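Local coordinates for protein ZmpA Glycopeptidase (Clostridium perfringens, PDB 6XSX) that is a glycopeptidase of the M60 family, a metalloprotease thought to act on glycosylated proteins, present here as its catalytic module, at residues L431-D436 against I490-T495; F468-E473 against I479-S484; S512-D517 against N521-Y526. All blocks are in the same frame, centred on the assembly; numbering follows the deposited sequence.

Contact 1: residues L431-D436 against I490-T495. With EDO (1,2-ethanediol), chain E.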
loop_
_atom_site.group_PDB
_atom_site.type_symbol
_atom_site.label_atom_id
_atom_site.label_comp_id
_atom_site.label_asym_id
_atom_site.label_seq_id
_atom_site.Cartn_x
_atom_site.Cartn_y
_atom_site.Cartn_z
ATOM N N LEU A 431 12.289 -17.841 -14.743
ATOM C CA LEU A 431 11.723 -17.017 -13.689
ATOM C C LEU A 431 10.269 -16.673 -14.009
ATOM O O LEU A 431 9.498 -16.389 -13.098
ATOM C CB LEU A 431 12.573 -15.755 -13.521
ATOM C CG LEU A 431 14.039 -15.965 -13.130
ATOM C CD1 LEU A 431 14.750 -14.624 -13.076
ATOM C CD2 LEU A 431 14.170 -16.683 -11.790
ATOM N N TRP A 432 9.892 -16.732 -15.296
ATOM C CA TRP A 432 8.536 -16.383 -15.701
ATOM C C TRP A 432 7.522 -17.452 -15.293
ATOM O O TRP A 432 6.329 -17.275 -15.526
ATOM C CB TRP A 432 8.446 -16.085 -17.204
ATOM C CG TRP A 432 9.184 -17.084 -18.044
ATOM C CD1 TRP A 432 8.673 -18.207 -18.625
ATOM C CD2 TRP A 432 10.586 -17.066 -18.369
ATOM N NE1 TRP A 432 9.652 -18.884 -19.303
ATOM C CE2 TRP A 432 10.837 -18.209 -19.165
ATOM C CE3 TRP A 432 11.649 -16.200 -18.070
ATOM C CZ2 TRP A 432 12.108 -18.502 -19.667
ATOM C CZ3 TRP A 432 12.907 -16.498 -18.556
ATOM C CH2 TRP A 432 13.131 -17.631 -19.345
ATOM N N TYR A 433 7.981 -18.551 -14.682
ATOM C CA TYR A 433 7.050 -19.542 -14.155
ATOM C C TYR A 433 6.689 -19.241 -12.696
ATOM O O TYR A 433 5.868 -19.948 -12.115
ATOM C CB TYR A 433 7.596 -20.970 -14.293
ATOM C CG TYR A 433 7.675 -21.540 -15.693
ATOM C CD1 TYR A 433 6.879 -21.057 -16.723
ATOM C CD2 TYR A 433 8.519 -22.603 -15.982
ATOM C CE1 TYR A 433 6.953 -21.575 -18.006
ATOM C CE2 TYR A 433 8.603 -23.138 -17.260
ATOM C CZ TYR A 433 7.815 -22.623 -18.277
ATOM O OH TYR A 433 7.885 -23.138 -19.540
ATOM N N ALA A 434 7.295 -18.199 -12.096
ATOM C CA ALA A 434 6.988 -17.857 -10.712
ATOM C C ALA A 434 5.492 -17.595 -10.564
ATOM O O ALA A 434 4.876 -16.998 -11.448
ATOM C CB ALA A 434 7.780 -16.651 -10.252
ATOM N N ASN A 435 4.933 -18.050 -9.436
ATOM C CA ASN A 435 3.533 -17.828 -9.096
ATOM C C ASN A 435 3.354 -17.962 -7.584
ATOM O O ASN A 435 4.270 -18.383 -6.881
ATOM C CB ASN A 435 2.598 -18.722 -9.921
ATOM C CG ASN A 435 2.689 -20.182 -9.542
ATOM O OD1 ASN A 435 2.127 -20.588 -8.531
ATOM N ND2 ASN A 435 3.400 -20.977 -10.332
ATOM N N ASP A 436 2.162 -17.594 -7.099
ATOM C CA ASP A 436 1.845 -17.494 -5.685
ATOM C C ASP A 436 2.055 -18.805 -4.929
ATOM O O ASP A 436 2.239 -18.760 -3.713
ATOM C CB ASP A 436 0.448 -16.900 -5.449
ATOM C CG ASP A 436 0.316 -15.455 -5.902
ATOM O OD1 ASP A 436 1.343 -14.789 -6.055
ATOM O OD2 ASP A 436 -0.810 -15.015 -6.123
ATOM N N ILE A 490 4.490 -26.107 -24.936
ATOM C CA ILE A 490 3.156 -25.704 -25.356
ATOM C C ILE A 490 2.362 -25.122 -24.189
ATOM O O ILE A 490 1.280 -24.588 -24.411
ATOM C CB ILE A 490 2.384 -26.842 -26.055
ATOM C CG1 ILE A 490 2.274 -28.082 -25.163
ATOM C CG2 ILE A 490 2.993 -27.156 -27.416
ATOM C CD1 ILE A 490 1.117 -28.987 -25.523
ATOM N N GLY A 491 2.876 -25.243 -22.956
ATOM C CA GLY A 491 2.153 -24.690 -21.821
ATOM C C GLY A 491 2.908 -24.813 -20.499
ATOM O O GLY A 491 3.936 -25.487 -20.399
ATOM N N PHE A 492 2.365 -24.129 -19.491
ATOM C CA PHE A 492 2.731 -24.297 -18.097
ATOM C C PHE A 492 1.513 -23.968 -17.251
ATOM O O PHE A 492 0.901 -22.916 -17.425
ATOM C CB PHE A 492 3.861 -23.350 -17.685
ATOM C CG PHE A 492 4.271 -23.469 -16.236
ATOM C CD1 PHE A 492 3.581 -22.792 -15.239
ATOM C CD2 PHE A 492 5.356 -24.252 -15.868
ATOM C CE1 PHE A 492 3.963 -22.895 -13.906
ATOM C CE2 PHE A 492 5.741 -24.355 -14.537
ATOM C CZ PHE A 492 5.045 -23.675 -13.559
ATOM N N THR A 493 1.190 -24.871 -16.321
ATOM C CA THR A 493 0.070 -24.640 -15.433
ATOM C C THR A 493 0.529 -24.863 -14.000
ATOM O O THR A 493 1.355 -25.743 -13.738
ATOM C CB THR A 493 -1.116 -25.548 -15.775
ATOM O OG1 THR A 493 -2.150 -25.196 -14.856
ATOM C CG2 THR A 493 -0.791 -27.022 -15.652
ATOM N N SER A 494 -0.028 -24.054 -13.094
ATOM C CA SER A 494 0.204 -24.218 -11.671
ATOM C C SER A 494 -0.819 -25.196 -11.088
ATOM O O SER A 494 -0.817 -25.446 -9.886
ATOM C CB SER A 494 0.196 -22.882 -10.958
ATOM O OG SER A 494 -1.113 -22.331 -10.896
ATOM N N THR A 495 -1.670 -25.779 -11.947
ATOM C CA THR A 495 -2.694 -26.719 -11.502
ATOM C C THR A 495 -2.243 -28.155 -11.777
ATOM O O THR A 495 -1.171 -28.376 -12.345
ATOM C CB THR A 495 -4.053 -26.435 -12.161
ATOM O OG1 THR A 495 -3.975 -26.862 -13.524
ATOM C CG2 THR A 495 -4.473 -24.981 -12.083
HETATM C C1 EDO E . 0.872 -28.040 -9.612
HETATM O O1 EDO E . 1.161 -27.051 -8.637
HETATM C C2 EDO E . -0.253 -28.941 -9.259
HETATM O O2 EDO E . -0.558 -28.932 -7.891
#
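Tyr433 lies flat on Phe492, and this stack packs the segment between helices 415-421 and 437-440 against a C-terminal beta-sandwich with fibronectin type III-like topology. Phe492 sits on strand 488-493, which forms one margin of the four-stranded sheet, and also touches Leu327 of helix 321-331; Tyr433 ends a short 3-10 turn. The tight part is this offset pair, with ring centroids 4.0 Å apart and planes only 12° from parallel. Phe492 CD2 falls over the centre of the tyrosine ring, while Tyr433 CB reaches over the face of the phenylalanine in a CH-pi contact. Phe492 CB points toward 431-436, and a chi1 of 179° places the ring beside the carbonyl carbon, where it lies along Tyr433. On its other face the tyrosine ring meets Trp432 NE1, and its hydroxyl is hydrogen-bonded to Glu482 OE2, a polar tie to the adjacent strand.

Toward Ser494 the packing thins out. Asn435 ND2 approaches the edge of the Phe492 ring and comes no nearer than 3.8 Å to Ser494 CB, a loose touch; Ser494 OG is hydrogen-bonded instead to Glu323 OE2. Ser494 is partly exposed, and a 1,2-ethanediol, probably from the crystallisation liquor, donates through O1 to Ser494 O at 2.8 Å. The Asn435 amide is nevertheless well fixed: OD1 caps Lys437 N, and ND2 serves both Ile479 O and, at 3.2 Å, Tyr433 O.

Contact 2: residues F468-E473 against I479-S484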
loop_
_atom_site.group_PDB
_atom_site.type_symbol
_atom_site.label_atom_id
_atom_site.label_comp_id
_atom_site.label_asym_id
_atom_site.label_seq_id
_atom_site.Cartn_x
_atom_site.Cartn_y
_atom_site.Cartn_z
ATOM N N PHE A 468 -1.811 -34.593 -13.630
ATOM C CA PHE A 468 -0.508 -34.729 -12.997
ATOM C C PHE A 468 -0.674 -35.232 -11.572
ATOM O O PHE A 468 -1.518 -34.740 -10.829
ATOM C CB PHE A 468 0.196 -33.371 -12.953
ATOM C CG PHE A 468 0.322 -32.724 -14.308
ATOM C CD1 PHE A 468 1.018 -33.358 -15.332
ATOM C CD2 PHE A 468 -0.285 -31.503 -14.574
ATOM C CE1 PHE A 468 1.129 -32.770 -16.585
ATOM C CE2 PHE A 468 -0.169 -30.919 -15.828
ATOM C CZ PHE A 468 0.540 -31.548 -16.825
ATOM N N ASP A 469 0.149 -36.220 -11.211
ATOM C CA ASP A 469 0.202 -36.730 -9.851
ATOM C C ASP A 469 1.656 -36.651 -9.385
ATOM O O ASP A 469 2.567 -36.799 -10.196
ATOM C CB ASP A 469 -0.400 -38.136 -9.786
ATOM C CG ASP A 469 -1.745 -38.253 -10.489
ATOM O OD1 ASP A 469 -2.780 -38.008 -9.829
ATOM O OD2 ASP A 469 -1.751 -38.578 -11.698
ATOM N N ILE A 470 1.855 -36.389 -8.087
ATOM C CA ILE A 470 3.173 -36.219 -7.490
ATOM C C ILE A 470 3.199 -36.923 -6.129
ATOM O O ILE A 470 2.170 -37.036 -5.464
ATOM C CB ILE A 470 3.531 -34.721 -7.361
ATOM C CG1 ILE A 470 5.044 -34.495 -7.247
ATOM C CG2 ILE A 470 2.784 -34.087 -6.196
ATOM C CD1 ILE A 470 5.454 -33.049 -7.029
ATOM N N ASP A 471 4.392 -37.373 -5.720
ATOM C CA ASP A 471 4.591 -38.062 -4.453
ATOM C C ASP A 471 4.227 -37.162 -3.279
ATOM O O ASP A 471 4.375 -35.938 -3.346
ATOM C CB ASP A 471 6.016 -38.607 -4.289
ATOM C CG ASP A 471 7.083 -37.536 -4.142
ATOM O OD1 ASP A 471 7.497 -36.983 -5.184
ATOM O OD2 ASP A 471 7.493 -37.260 -2.989
ATOM N N ASN A 472 3.786 -37.817 -2.198
ATOM C CA ASN A 472 3.302 -37.162 -0.998
ATOM C C ASN A 472 4.360 -36.224 -0.412
ATOM O O ASN A 472 4.023 -35.157 0.102
ATOM C CB ASN A 472 2.851 -38.172 0.065
ATOM C CG ASN A 472 2.304 -37.478 1.295
ATOM O OD1 ASN A 472 1.176 -36.987 1.275
ATOM N ND2 ASN A 472 3.106 -37.385 2.343
ATOM N N GLU A 473 5.632 -36.636 -0.450
ATOM C CA GLU A 473 6.671 -35.868 0.225
ATOM C C GLU A 473 6.924 -34.559 -0.512
ATOM O O GLU A 473 7.406 -33.605 0.081
ATOM C CB GLU A 473 7.975 -36.659 0.359
ATOM C CG GLU A 473 7.815 -37.931 1.180
ATOM C CD GLU A 473 7.156 -37.779 2.543
ATOM O OE1 GLU A 473 7.674 -36.970 3.349
ATOM O OE2 GLU A 473 6.114 -38.460 2.793
ATOM N N ILE A 479 5.248 -26.024 -7.852
ATOM C CA ILE A 479 4.501 -24.812 -8.162
ATOM C C ILE A 479 3.816 -24.930 -9.525
ATOM O O ILE A 479 2.965 -24.105 -9.867
ATOM C CB ILE A 479 5.378 -23.549 -8.071
ATOM C CG1 ILE A 479 6.516 -23.569 -9.097
ATOM C CG2 ILE A 479 5.872 -23.341 -6.640
ATOM C CD1 ILE A 479 7.251 -22.249 -9.241
ATOM N N GLY A 480 4.187 -25.950 -10.307
ATOM C CA GLY A 480 3.506 -26.151 -11.576
ATOM C C GLY A 480 4.274 -27.086 -12.500
ATOM O O GLY A 480 5.385 -27.516 -12.173
ATOM N N TYR A 481 3.666 -27.364 -13.660
ATOM C CA TYR A 481 4.220 -28.305 -14.619
ATOM C C TYR A 481 4.274 -27.641 -15.984
ATOM O O TYR A 481 3.310 -27.012 -16.422
ATOM C CB TYR A 481 3.371 -29.579 -14.715
ATOM C CG TYR A 481 3.227 -30.337 -13.417
ATOM C CD1 TYR A 481 4.089 -31.375 -13.101
ATOM C CD2 TYR A 481 2.242 -30.008 -12.497
ATOM C CE1 TYR A 481 3.973 -32.075 -11.909
ATOM C CE2 TYR A 481 2.114 -30.694 -11.300
ATOM C CZ TYR A 481 2.982 -31.732 -11.007
ATOM O OH TYR A 481 2.861 -32.417 -9.830
ATOM N N GLU A 482 5.420 -27.804 -16.635
ATOM C CA GLU A 482 5.607 -27.346 -17.995
ATOM C C GLU A 482 5.336 -28.514 -18.947
ATOM O O GLU A 482 5.855 -29.622 -18.758
ATOM C CB GLU A 482 7.033 -26.819 -18.133
ATOM C CG GLU A 482 7.432 -26.546 -19.569
ATOM C CD GLU A 482 8.931 -26.417 -19.727
ATOM O OE1 GLU A 482 9.608 -27.467 -19.731
ATOM O OE2 GLU A 482 9.418 -25.263 -19.802
ATOM N N ILE A 483 4.543 -28.234 -19.988
ATOM C CA ILE A 483 4.132 -29.249 -20.945
ATOM C C ILE A 483 4.798 -28.956 -22.286
ATOM O O ILE A 483 4.619 -27.876 -22.840
ATOM C CB ILE A 483 2.591 -29.301 -21.076
ATOM C CG1 ILE A 483 1.909 -29.530 -19.724
ATOM C CG2 ILE A 483 2.173 -30.350 -22.102
ATOM C CD1 ILE A 483 1.526 -28.256 -19.004
ATOM N N SER A 484 5.556 -29.938 -22.790
ATOM C CA SER A 484 6.144 -29.891 -24.120
ATOM C C SER A 484 5.487 -30.938 -25.015
ATOM O O SER A 484 5.075 -31.991 -24.533
ATOM C CB SER A 484 7.636 -30.092 -24.061
ATOM O OG SER A 484 8.266 -28.925 -23.569
#
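In both Phe468 (chi1 -55°) and Tyr481 (chi1 -59°) CG stands anti to the carbonyl carbon, and from strands on the two facing sheets this sends their rings past each other in opposite directions. The outcome is an offset stack with centroids 4.4 Å apart and planes inclined by 18°. Each CB covers the partner's ring: Phe468 CB lies 3.8 Å from the Tyr481 centroid, and Tyr481 CB sits likewise over the phenylalanine. The closest ring carbons are Phe468 CD2 and Tyr481 CD2, 3.6 Å apart.

Two isoleucines extend the contact at its ends. Ile483 brings CG1 to the edge of the Phe468 ring, 3.8 Å from CZ. At the other end the phenol oxygen of Tyr481 points across Ile470, with OH 3.4 Å from CB; this end is nearer the surface.

The arrangement is hydrophobic core packing across a beta-sandwich: the axes of 468-470 and 479-484 approach to 9.6 Å, with N-to-C directions 130° apart. Around the stack, Phe498 of strand 497-500 touches both Phe468 and Ile483, while Ile513 and Ala515 of strand 511-517 close in beside it.

Contact 3: residues S512-D517 against N521-Y526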
loop_
_atom_site.group_PDB
_atom_site.type_symbol
_atom_site.label_atom_id
_atom_site.label_comp_id
_atom_site.label_asym_id
_atom_site.label_seq_id
_atom_site.Cartn_x
_atom_site.Cartn_y
_atom_site.Cartn_z
ATOM N N SER A 512 6.295 -34.237 -23.112
ATOM C CA SER A 512 7.361 -34.162 -22.124
ATOM C C SER A 512 7.001 -33.150 -21.038
ATOM O O SER A 512 6.777 -31.977 -21.337
ATOM C CB SER A 512 8.676 -33.826 -22.776
ATOM O OG SER A 512 9.726 -33.894 -21.827
ATOM N N ILE A 513 6.961 -33.626 -19.786
ATOM C CA ILE A 513 6.447 -32.874 -18.652
ATOM C C ILE A 513 7.582 -32.622 -17.659
ATOM O O ILE A 513 8.265 -33.554 -17.222
ATOM C CB ILE A 513 5.286 -33.628 -17.972
ATOM C CG1 ILE A 513 4.237 -34.129 -18.971
ATOM C CG2 ILE A 513 4.673 -32.793 -16.854
ATOM C CD1 ILE A 513 3.466 -33.038 -19.692
ATOM N N VAL A 514 7.759 -31.349 -17.293
ATOM C CA VAL A 514 8.774 -30.952 -16.334
ATOM C C VAL A 514 8.092 -30.212 -15.182
ATOM O O VAL A 514 7.435 -29.197 -15.404
ATOM C CB VAL A 514 9.860 -30.101 -17.022
ATOM C CG1 VAL A 514 10.909 -29.585 -16.045
ATOM C CG2 VAL A 514 10.527 -30.848 -18.177
ATOM N N ALA A 515 8.244 -30.742 -13.959
ATOM C CA ALA A 515 7.673 -30.147 -12.760
ATOM C C ALA A 515 8.634 -29.089 -12.220
ATOM O O ALA A 515 9.837 -29.195 -12.420
ATOM C CB ALA A 515 7.389 -31.218 -11.727
ATOM N N TYR A 516 8.085 -28.058 -11.561
ATOM C CA TYR A 516 8.896 -26.956 -11.058
ATOM C C TYR A 516 8.628 -26.765 -9.574
ATOM O O TYR A 516 7.482 -26.867 -9.149
ATOM C CB TYR A 516 8.632 -25.658 -11.822
ATOM C CG TYR A 516 9.449 -25.533 -13.077
ATOM C CD1 TYR A 516 9.079 -26.205 -14.234
ATOM C CD2 TYR A 516 10.605 -24.765 -13.101
ATOM C CE1 TYR A 516 9.839 -26.103 -15.391
ATOM C CE2 TYR A 516 11.368 -24.645 -14.250
ATOM C CZ TYR A 516 10.983 -25.321 -15.397
ATOM O OH TYR A 516 11.729 -25.218 -16.534
ATOM N N ASP A 517 9.698 -26.489 -8.813
ATOM C CA ASP A 517 9.589 -26.384 -7.366
ATOM C C ASP A 517 9.572 -24.922 -6.912
ATOM O O ASP A 517 9.633 -23.998 -7.726
ATOM C CB ASP A 517 10.647 -27.229 -6.654
ATOM C CG ASP A 517 12.044 -26.633 -6.643
ATOM O OD1 ASP A 517 12.204 -25.441 -7.043
ATOM O OD2 ASP A 517 12.975 -27.378 -6.251
ATOM N N ASN A 521 13.108 -24.506 -9.676
ATOM C CA ASN A 521 14.008 -25.478 -10.268
ATOM C C ASN A 521 13.189 -26.520 -11.021
ATOM O O ASN A 521 12.194 -27.021 -10.497
ATOM C CB ASN A 521 14.879 -26.174 -9.224
ATOM C CG ASN A 521 15.779 -25.206 -8.499
ATOM O OD1 ASN A 521 15.461 -24.765 -7.398
ATOM N ND2 ASN A 521 16.899 -24.865 -9.107
ATOM N N PRO A 522 13.616 -26.904 -12.249
ATOM C CA PRO A 522 12.944 -27.969 -12.999
ATOM C C PRO A 522 13.307 -29.349 -12.448
ATOM O O PRO A 522 14.398 -29.530 -11.914
ATOM C CB PRO A 522 13.495 -27.758 -14.420
ATOM C CG PRO A 522 14.899 -27.194 -14.203
ATOM C CD PRO A 522 14.765 -26.325 -12.970
ATOM N N SER A 523 12.372 -30.306 -12.551
ATOM C CA SER A 523 12.656 -31.723 -12.358
ATOM C C SER A 523 13.303 -32.307 -13.610
ATOM O O SER A 523 13.424 -31.621 -14.623
ATOM C CB SER A 523 11.383 -32.469 -12.084
ATOM O OG SER A 523 10.569 -32.476 -13.252
ATOM N N LYS A 524 13.674 -33.598 -13.545
ATOM C CA LYS A 524 13.928 -34.377 -14.750
ATOM C C LYS A 524 12.620 -34.528 -15.526
ATOM O O LYS A 524 11.550 -34.572 -14.921
ATOM C CB LYS A 524 14.446 -35.777 -14.405
ATOM C CG LYS A 524 15.750 -35.842 -13.618
ATOM C CD LYS A 524 15.913 -37.182 -12.923
ATOM C CE LYS A 524 17.296 -37.416 -12.349
ATOM N NZ LYS A 524 17.578 -36.511 -11.209
ATOM N N PRO A 525 12.651 -34.641 -16.877
ATOM C CA PRO A 525 11.420 -34.787 -17.659
ATOM C C PRO A 525 10.733 -36.145 -17.507
ATOM O O PRO A 525 11.386 -37.159 -17.284
ATOM C CB PRO A 525 11.862 -34.557 -19.111
ATOM C CG PRO A 525 13.345 -34.885 -19.117
ATOM C CD PRO A 525 13.859 -34.611 -17.717
ATOM N N TYR A 526 9.401 -36.133 -17.596
ATOM C CA TYR A 526 8.582 -37.328 -17.720
ATOM C C TYR A 526 7.954 -37.341 -19.113
ATOM O O TYR A 526 7.170 -36.451 -19.444
ATOM C CB TYR A 526 7.487 -37.329 -16.650
ATOM C CG TYR A 526 6.555 -38.511 -16.705
ATOM C CD1 TYR A 526 5.461 -38.519 -17.560
ATOM C CD2 TYR A 526 6.776 -39.625 -15.910
ATOM C CE1 TYR A 526 4.608 -39.609 -17.624
ATOM C CE2 TYR A 526 5.932 -40.721 -15.956
ATOM C CZ TYR A 526 4.844 -40.708 -16.814
ATOM O OH TYR A 526 4.014 -41.784 -16.875
#
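Tyr516 and Pro522 face each other across the last beta-hairpin of the sandwich, corresponding to the F and G strands of a fibronectin type III-like fold: strand 511-517 turns back into an irregular return, 521-525, which reaches the G-like strand 526-528 at Tyr526. From CB outward, the tyrosine first meets Asn521 O, 4.0 Å from CB; the ring then slides beneath the next residue, with CE2 3.8 Å from Pro522 N. Farther out CZ meets Pro522 CB at 3.6 Å, and OH remains 3.7 Å from that same carbon. The proline therefore lies over one face of the ring, a CH-pi contact, while the tyrosine also meets the Tyr433 ring edge-to-face. Pro522 CB has a second neighbour in Val514 CG1, and the other valine methyl, CG2, runs alongside Pro525.

The backbone pairing comes in two pieces. Ile513 and Tyr526 form a hydrogen-bonded antiparallel pair, Tyr526 N reaching Ile513 O at 2.8 Å almost straight (169°). Beyond it the register slips by one residue, with Pro522 bridged to Tyr516, and Ser523 N donates a hydrogen bond to Ala515 O at 2.8 Å. Near the turn, Asp517 N donates to Asn521 O, and Asp517 OD1 takes Asn521 N at 2.9 Å, from above the carboxylate plane; OD1 also accepts from Glu519 N, so one oxygen gathers two turn amides.

Where the register slips, a side chain substitutes for a backbone acceptor. Ser523 OG, held between its own N and carbonyl carbon (chi1 68°), accepts from Ala515 N at 3.0 Å and donates to Lys524 O.

In the fold
Coming from the N-terminal and helical parts, the chain passes helix 415-421 and enters 431-436, which is met by 490-495, closing contact 1. Within that long loop lies contact 2, where 468-473 is met by 479-484 after a short connection between the two sheets. Contact 3 follows in series as the final hairpin, and none of the three cross. They converge on one four-stranded sheet: strand 478-485, central to contact 2, pairs with 488-493 of contact 1 on one side and 511-517 of contact 3 on the other. Contact 1 ties this sheet to the linker, contact 2 to the three-stranded sheet, and contact 3 to the chain's last strand.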